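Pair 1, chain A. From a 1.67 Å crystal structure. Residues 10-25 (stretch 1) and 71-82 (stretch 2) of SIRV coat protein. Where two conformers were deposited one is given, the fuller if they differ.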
# COMPACT_ATOMS: atom_id res chain seq x y z
N ALA A 10 2.56 12.56 5.06
CA ALA A 10 2.27 11.55 6.07
C ALA A 10 2.31 10.15 5.47
O ALA A 10 2.85 9.24 6.08
CB ALA A 10 0.93 11.81 6.76
N VAL A 11 1.73 9.99 4.28
CA VAL A 11 1.74 8.69 3.62
C VAL A 11 3.17 8.22 3.36
O VAL A 11 3.51 7.05 3.61
CB VAL A 11 0.95 8.71 2.30
CG1 VAL A 11 1.14 7.40 1.54
CG2 VAL A 11 -0.52 8.96 2.58
N ALA A 12 4.02 9.12 2.90
CA ALA A 12 5.42 8.78 2.66
C ALA A 12 6.14 8.33 3.95
O ALA A 12 6.94 7.40 3.92
CB ALA A 12 6.16 9.94 1.99
N GLU A 13 5.84 9.00 5.07
CA GLU A 13 6.43 8.60 6.36
C GLU A 13 5.93 7.23 6.81
O GLU A 13 6.68 6.43 7.36
CB GLU A 13 6.14 9.65 7.43
CG GLU A 13 6.85 10.97 7.20
CD GLU A 13 8.36 10.81 7.11
OE1 GLU A 13 9.00 10.55 8.15
OE2 GLU A 13 8.89 10.94 5.99
N GLN A 14 4.65 6.97 6.55
CA GLN A 14 4.04 5.70 6.91
C GLN A 14 4.65 4.55 6.10
O GLN A 14 5.03 3.52 6.65
CB GLN A 14 2.52 5.78 6.74
CG GLN A 14 1.86 6.67 7.79
CD GLN A 14 0.55 7.27 7.35
OE1 GLN A 14 -0.05 6.84 6.37
NE2 GLN A 14 0.08 8.28 8.10
N VAL A 15 4.77 4.75 4.79
CA VAL A 15 5.44 3.76 3.95
C VAL A 15 6.89 3.56 4.41
O VAL A 15 7.38 2.42 4.49
CB VAL A 15 5.39 4.14 2.46
CG1 VAL A 15 6.26 3.19 1.63
CG2 VAL A 15 3.94 4.11 1.96
N SER A 16 7.59 4.65 4.70
CA SER A 16 8.98 4.55 5.13
C SER A 16 9.15 3.71 6.40
O SER A 16 10.14 2.99 6.54
CB SER A 16 9.60 5.94 5.31
OG SER A 16 9.84 6.54 4.05
N ALA A 17 8.20 3.81 7.32
CA ALA A 17 8.25 3.01 8.55
C ALA A 17 8.25 1.51 8.21
O ALA A 17 9.01 0.73 8.78
CB ALA A 17 7.10 3.35 9.48
N VAL A 18 7.40 1.12 7.26
CA VAL A 18 7.36 -0.27 6.82
C VAL A 18 8.65 -0.68 6.10
O VAL A 18 9.19 -1.76 6.32
CB VAL A 18 6.12 -0.56 5.93
CG1 VAL A 18 6.17 -1.98 5.38
CG2 VAL A 18 4.84 -0.34 6.74
N LEU A 19 9.15 0.20 5.22
CA LEU A 19 10.37 -0.11 4.49
C LEU A 19 11.55 -0.32 5.46
O LEU A 19 12.42 -1.16 5.21
CB LEU A 19 10.67 0.97 3.44
CG LEU A 19 9.58 1.09 2.36
CD1 LEU A 19 9.95 2.14 1.31
CD2 LEU A 19 9.28 -0.25 1.70
N SER A 20 11.55 0.43 6.56
CA SER A 20 12.58 0.27 7.58
C SER A 20 12.54 -1.11 8.22
O SER A 20 13.57 -1.76 8.40
CB SER A 20 12.44 1.35 8.65
OG SER A 20 12.86 2.61 8.17
N GLN A 21 11.34 -1.56 8.58
CA GLN A 21 11.15 -2.88 9.17
C GLN A 21 11.71 -3.97 8.27
O GLN A 21 12.27 -4.96 8.75
CB GLN A 21 9.67 -3.14 9.44
CG GLN A 21 9.01 -2.15 10.39
CD GLN A 21 7.51 -2.32 10.44
OE1 GLN A 21 6.95 -3.29 9.91
NE2 GLN A 21 6.83 -1.37 11.07
N TYR A 22 11.56 -3.80 6.96
CA TYR A 22 11.96 -4.83 6.00
C TYR A 22 13.34 -4.61 5.38
O TYR A 22 13.81 -5.44 4.58
CB TYR A 22 10.88 -5.01 4.91
CG TYR A 22 9.65 -5.73 5.44
CD1 TYR A 22 8.64 -5.04 6.11
CD2 TYR A 22 9.54 -7.11 5.33
CE1 TYR A 22 7.54 -5.72 6.63
CE2 TYR A 22 8.44 -7.79 5.84
CZ TYR A 22 7.45 -7.09 6.49
OH TYR A 22 6.36 -7.77 7.00
N GLY A 23 14.00 -3.52 5.76
CA GLY A 23 15.34 -3.26 5.26
C GLY A 23 15.40 -2.89 3.79
O GLY A 23 16.40 -3.14 3.12
N ILE A 24 14.34 -2.28 3.29
CA ILE A 24 14.27 -1.94 1.86
C ILE A 24 14.81 -0.53 1.60
O ILE A 24 14.29 0.45 2.13
CB ILE A 24 12.83 -2.10 1.33
CG1 ILE A 24 12.43 -3.58 1.39
CG2 ILE A 24 12.71 -1.56 -0.10
CD1 ILE A 24 10.94 -3.83 1.20
N THR A 25 15.88 -0.46 0.80
CA THR A 25 16.44 0.82 0.37
C THR A 25 16.71 0.78 -1.14
O THR A 25 16.48 -0.23 -1.79
CB THR A 25 17.75 1.19 1.12
OG1 THR A 25 18.72 0.17 0.91
CG2 THR A 25 17.49 1.36 2.62
N PRO A 71 4.60 -9.47 -1.61
CA PRO A 71 3.21 -9.44 -1.12
C PRO A 71 3.10 -9.13 0.37
O PRO A 71 2.16 -8.45 0.80
CB PRO A 71 2.70 -10.86 -1.40
CG PRO A 71 3.64 -11.43 -2.42
CD PRO A 71 4.96 -10.77 -2.19
N THR A 72 4.05 -9.63 1.16
CA THR A 72 4.03 -9.38 2.60
C THR A 72 4.20 -7.89 2.89
O THR A 72 3.52 -7.33 3.75
CB THR A 72 5.12 -10.19 3.32
OG1 THR A 72 4.96 -11.58 3.00
CG2 THR A 72 5.03 -9.99 4.83
N VAL A 73 5.10 -7.25 2.14
CA VAL A 73 5.33 -5.82 2.29
C VAL A 73 4.11 -5.01 1.83
O VAL A 73 3.75 -4.02 2.46
CB VAL A 73 6.60 -5.35 1.55
CG1 VAL A 73 6.82 -3.86 1.74
CG2 VAL A 73 7.81 -6.15 2.05
N LEU A 74 3.47 -5.42 0.73
CA LEU A 74 2.26 -4.73 0.28
C LEU A 74 1.15 -4.80 1.33
O LEU A 74 0.45 -3.81 1.56
CB LEU A 74 1.74 -5.28 -1.05
CG LEU A 74 2.63 -5.08 -2.28
CD1 LEU A 74 1.96 -5.72 -3.49
CD2 LEU A 74 2.92 -3.61 -2.56
N ASP A 75 0.98 -5.96 1.96
CA ASP A 75 0.02 -6.09 3.06
C ASP A 75 0.36 -5.14 4.21
O ASP A 75 -0.52 -4.47 4.76
CB ASP A 75 -0.03 -7.53 3.59
CG ASP A 75 -0.75 -8.48 2.66
OD1 ASP A 75 -1.36 -8.01 1.67
OD2 ASP A 75 -0.72 -9.70 2.92
N ALA A 76 1.64 -5.08 4.57
CA ALA A 76 2.08 -4.21 5.66
C ALA A 76 1.83 -2.72 5.37
O ALA A 76 1.43 -1.96 6.25
CB ALA A 76 3.54 -4.46 5.98
N VAL A 77 2.09 -2.32 4.13
CA VAL A 77 1.82 -0.95 3.69
C VAL A 77 0.31 -0.65 3.71
O VAL A 77 -0.12 0.41 4.17
CB VAL A 77 2.40 -0.70 2.28
CG1 VAL A 77 1.88 0.60 1.69
CG2 VAL A 77 3.93 -0.70 2.34
N THR A 78 -0.49 -1.60 3.23
CA THR A 78 -1.94 -1.44 3.27
C THR A 78 -2.41 -1.26 4.71
O THR A 78 -3.26 -0.42 5.01
CB THR A 78 -2.65 -2.65 2.62
OG1 THR A 78 -2.18 -2.82 1.27
CG2 THR A 78 -4.17 -2.45 2.62
N ASP A 79 -1.83 -2.05 5.61
CA ASP A 79 -2.21 -2.01 7.01
C ASP A 79 -1.91 -0.66 7.68
O ASP A 79 -2.74 -0.13 8.43
CB ASP A 79 -1.49 -3.11 7.79
CG ASP A 79 -1.86 -3.09 9.27
OD1 ASP A 79 -3.00 -3.47 9.60
OD2 ASP A 79 -1.01 -2.67 10.09
N ILE A 80 -0.74 -0.10 7.42
CA ILE A 80 -0.35 1.14 8.10
C ILE A 80 -1.15 2.33 7.57
O ILE A 80 -1.39 3.30 8.28
CB ILE A 80 1.19 1.37 8.05
CG1 ILE A 80 1.62 2.34 9.17
CG2 ILE A 80 1.64 1.86 6.69
CD1 ILE A 80 3.11 2.33 9.45
N ILE A 81 -1.59 2.24 6.32
CA ILE A 81 -2.38 3.31 5.72
C ILE A 81 -3.88 3.24 6.05
O ILE A 81 -4.49 4.27 6.36
CB ILE A 81 -2.17 3.37 4.19
CG1 ILE A 81 -0.72 3.70 3.86
CG2 ILE A 81 -3.10 4.41 3.56
CD1 ILE A 81 -0.36 3.56 2.39
N THR A 82 -4.45 2.04 6.01
CA THR A 82 -5.90 1.87 6.18
C THR A 82 -6.35 1.30 7.53
O THR A 82 -7.51 1.45 7.90
CB THR A 82 -6.49 0.93 5.09
OG1 THR A 82 -6.13 -0.43 5.38
CG2 THR A 82 -5.99 1.32 3.72

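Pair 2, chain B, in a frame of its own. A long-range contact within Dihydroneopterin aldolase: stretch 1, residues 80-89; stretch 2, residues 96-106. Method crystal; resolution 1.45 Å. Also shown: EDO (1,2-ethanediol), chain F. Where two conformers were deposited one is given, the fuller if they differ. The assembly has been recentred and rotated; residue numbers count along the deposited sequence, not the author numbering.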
# COMPACT_ATOMS: atom_id res chain seq x y z
N GLN B 80 -23.10 1.27 -8.00
CA GLN B 80 -24.23 2.04 -8.57
C GLN B 80 -23.81 3.43 -8.99
O GLN B 80 -24.26 3.92 -10.05
CB GLN B 80 -25.33 2.12 -7.50
CG GLN B 80 -26.13 0.83 -7.39
CD GLN B 80 -26.99 0.72 -6.13
OE1 GLN B 80 -27.01 1.62 -5.27
NE2 GLN B 80 -27.67 -0.42 -5.99
N SER B 81 -23.05 4.10 -8.15
CA SER B 81 -22.61 5.44 -8.49
C SER B 81 -21.68 5.45 -9.69
O SER B 81 -21.80 6.35 -10.55
CB SER B 81 -22.01 6.14 -7.29
OG SER B 81 -22.97 6.09 -6.26
N VAL B 82 -20.76 4.49 -9.77
CA VAL B 82 -19.90 4.42 -10.97
C VAL B 82 -20.79 4.20 -12.17
O VAL B 82 -20.65 4.92 -13.19
CB VAL B 82 -18.92 3.27 -10.83
CG1 VAL B 82 -18.16 3.10 -12.17
CG2 VAL B 82 -17.93 3.61 -9.71
N ALA B 83 -21.74 3.28 -12.14
CA ALA B 83 -22.59 3.04 -13.30
C ALA B 83 -23.34 4.28 -13.72
O ALA B 83 -23.45 4.57 -14.95
CB ALA B 83 -23.60 1.92 -13.03
N GLN B 84 -23.87 5.03 -12.76
CA GLN B 84 -24.63 6.22 -13.10
C GLN B 84 -23.73 7.24 -13.81
O GLN B 84 -24.13 7.86 -14.78
CB GLN B 84 -25.23 6.82 -11.84
CG GLN B 84 -26.40 6.02 -11.32
CD GLN B 84 -26.77 6.32 -9.86
OE1 GLN B 84 -26.12 7.12 -9.16
NE2 GLN B 84 -27.84 5.67 -9.40
N CYS B 85 -22.52 7.41 -13.30
CA CYS B 85 -21.59 8.37 -13.91
C CYS B 85 -21.14 7.98 -15.30
O CYS B 85 -21.14 8.82 -16.23
CB CYS B 85 -20.40 8.63 -12.95
SG CYS B 85 -20.83 9.48 -11.44
N VAL B 86 -20.85 6.71 -15.48
CA VAL B 86 -20.39 6.21 -16.79
C VAL B 86 -21.54 6.32 -17.78
O VAL B 86 -21.32 6.69 -18.97
CB VAL B 86 -19.90 4.75 -16.62
CG1 VAL B 86 -19.68 4.07 -17.96
CG2 VAL B 86 -18.65 4.70 -15.81
N ALA B 87 -22.78 6.11 -17.34
CA ALA B 87 -23.93 6.09 -18.23
C ALA B 87 -24.30 7.47 -18.78
O ALA B 87 -25.07 7.59 -19.75
CB ALA B 87 -25.15 5.49 -17.50
N ARG B 88 -23.77 8.53 -18.17
CA ARG B 88 -24.03 9.89 -18.67
C ARG B 88 -23.36 10.18 -20.01
O ARG B 88 -23.75 11.10 -20.73
CB ARG B 88 -23.60 10.95 -17.65
CG ARG B 88 -24.35 10.88 -16.33
CD ARG B 88 -23.80 11.89 -15.35
NE ARG B 88 -24.22 11.64 -13.97
CZ ARG B 88 -23.50 11.99 -12.91
NH1 ARG B 88 -22.33 12.57 -13.07
NH2 ARG B 88 -23.95 11.73 -11.69
N GLY B 89 -22.35 9.39 -20.36
CA GLY B 89 -21.73 9.54 -21.66
C GLY B 89 -20.96 10.85 -21.78
O GLY B 89 -20.93 11.68 -20.86
N THR B 96 -12.77 14.23 -15.17
CA THR B 96 -14.24 14.42 -15.23
C THR B 96 -14.97 13.22 -14.61
O THR B 96 -15.86 13.40 -13.78
CB THR B 96 -14.65 14.65 -16.63
OG1 THR B 96 -14.03 15.87 -17.08
CG2 THR B 96 -16.15 14.80 -16.76
N LEU B 97 -14.54 12.01 -14.92
CA LEU B 97 -15.19 10.82 -14.38
C LEU B 97 -14.86 10.67 -12.92
O LEU B 97 -15.78 10.40 -12.12
CB LEU B 97 -14.68 9.62 -15.19
CG LEU B 97 -15.23 8.27 -14.69
CD1 LEU B 97 -16.71 8.17 -14.79
CD2 LEU B 97 -14.55 7.07 -15.48
N CYS B 98 -13.60 10.80 -12.54
CA CYS B 98 -13.21 10.60 -11.17
C CYS B 98 -13.91 11.58 -10.23
O CYS B 98 -14.40 11.15 -9.18
CB CYS B 98 -11.68 10.75 -11.11
SG CYS B 98 -10.96 10.25 -9.53
N ASP B 99 -13.91 12.83 -10.60
CA ASP B 99 -14.52 13.86 -9.77
C ASP B 99 -16.03 13.62 -9.67
O ASP B 99 -16.62 13.85 -8.58
CB ASP B 99 -14.30 15.23 -10.39
CG ASP B 99 -12.83 15.73 -10.32
OD1 ASP B 99 -11.96 15.07 -9.70
OD2 ASP B 99 -12.60 16.79 -10.94
N ALA B 100 -16.69 13.17 -10.75
CA ALA B 100 -18.12 12.93 -10.71
C ALA B 100 -18.47 11.78 -9.80
O ALA B 100 -19.46 11.88 -9.05
CB ALA B 100 -18.68 12.69 -12.12
N ILE B 101 -17.67 10.71 -9.76
CA ILE B 101 -17.93 9.58 -8.90
C ILE B 101 -17.74 10.04 -7.47
O ILE B 101 -18.59 9.74 -6.59
CB ILE B 101 -16.98 8.43 -9.22
CG1 ILE B 101 -17.34 7.84 -10.59
CG2 ILE B 101 -17.13 7.28 -8.17
CD1 ILE B 101 -16.15 6.98 -11.15
N ALA B 102 -16.66 10.78 -7.20
CA ALA B 102 -16.45 11.25 -5.83
C ALA B 102 -17.59 12.16 -5.36
O ALA B 102 -18.06 12.01 -4.21
CB ALA B 102 -15.11 11.98 -5.69
N ALA B 103 -18.05 13.08 -6.20
CA ALA B 103 -19.13 13.99 -5.78
C ALA B 103 -20.42 13.21 -5.52
O ALA B 103 -21.14 13.49 -4.52
CB ALA B 103 -19.36 15.07 -6.82
N SER B 104 -20.74 12.25 -6.38
CA SER B 104 -21.91 11.42 -6.17
C SER B 104 -21.87 10.70 -4.84
O SER B 104 -22.86 10.67 -4.11
CB SER B 104 -22.00 10.42 -7.35
OG SER B 104 -23.08 9.53 -7.16
N LEU B 105 -20.73 10.09 -4.52
CA LEU B 105 -20.65 9.27 -3.31
C LEU B 105 -20.59 10.13 -2.02
O LEU B 105 -21.04 9.66 -0.97
CB LEU B 105 -19.39 8.37 -3.40
CG LEU B 105 -19.68 7.18 -4.34
CD1 LEU B 105 -18.35 6.51 -4.60
CD2 LEU B 105 -20.69 6.18 -3.79
N LEU B 106 -20.06 11.35 -2.10
CA LEU B 106 -20.09 12.26 -0.96
C LEU B 106 -21.49 12.72 -0.67
O LEU B 106 -21.73 13.21 0.43
CB LEU B 106 -19.25 13.49 -1.24
CG LEU B 106 -17.78 13.20 -1.09
CD1 LEU B 106 -17.01 14.36 -1.81
CD2 LEU B 106 -17.33 13.02 0.37
C1 EDO F . -19.69 13.48 -16.19
O1 EDO F . -20.59 14.10 -15.27
C2 EDO F . -19.45 12.05 -15.71
O2 EDO F . -20.62 11.60 -15.01
O HOH W 1 -23.99 8.00 -4.91
O HOH W 2 -24.71 9.34 -9.49
O HOH W 3 -21.76 13.32 -9.99

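Two helices that cross obliquely, nearer antiparallel than parallel, present each other with a similar packing problem, and these two pairs show how differently it can be solved. In both, the helix axes approach to 9.2 Å, with 140° between their N-to-C directions in pair 1 and 134° in pair 2; the backbones of 14 central residues superpose with an RMSD of 0.4 Å. The tightest approach matches too: Val A15 CA lies 5.9 Å from Val A77 CA, and the equivalent Val B82 CA lies 5.9 Å from Ile B101 CA.

At the centre a single knob enters a four-residue hole. In pair 1 the knob is Val A18, set among Val A73, Ala A76, Val A77 and Ile A80; in pair 2 it is Cys B85, set among the matching Leu B97, Ala B100, Ile B101 and Ser B104. The small alanine is common to both holes. Val A18 CG1 comes to 3.7 Å from Ala A76 CB, and Cys B85 SG to 3.9 Å from Ala B100 CB. A branched side chain fills its hole with two methyls, Val A18 CG2 reaching Ile A80 CG2 at 3.9 Å, whereas Cys B85 uses SG against Ala B100 and Ile B101, with Cys B85 SG 3.9 Å from Ile B101 CG1, and its CB against Leu B97, with Cys B85 CB 4.1 Å from Leu B97 CD1.

The solutions diverge most beside the knob. Gln A14 meets Ile A80 through both side chain and backbone, with Gln A14 CB 4.0 Å from Ile A80 CG2 and Gln A14 O 3.6 Å from Ile A80 CD1. Their counterparts, Ser B81 and Ser B104, end in hydroxyls, and an ordered water bridges them. Water 1 donates to Ser B81 OG at 2.6 Å and is hydrogen-bonded to Ser B104 OG at 2.9 Å. Water 2 likewise joins Gln B84 OE1 (2.7 Å) to Ser B104 OG (2.8 Å), where pair 1 has Ala A17 CB directly against Ile A80 CD1 at 4.1 Å.

Toward the end of the first helix, pair 1 adds an aromatic lid with no match in pair 2: Val A73 CG2 sits over one face of the Tyr A22 ring, 4.0 Å from its centroid. In pair 2, Arg B88, the match of Gln A21, donates from NH2 to water 3 at 3.2 Å; that water donates to Ala B100 O at 2.9 Å. Neither pair has a direct hydrogen bond between its stretches. The general lesson is that a shared crossing brings matched positions together, while carbon or ordered water can occupy the space between them.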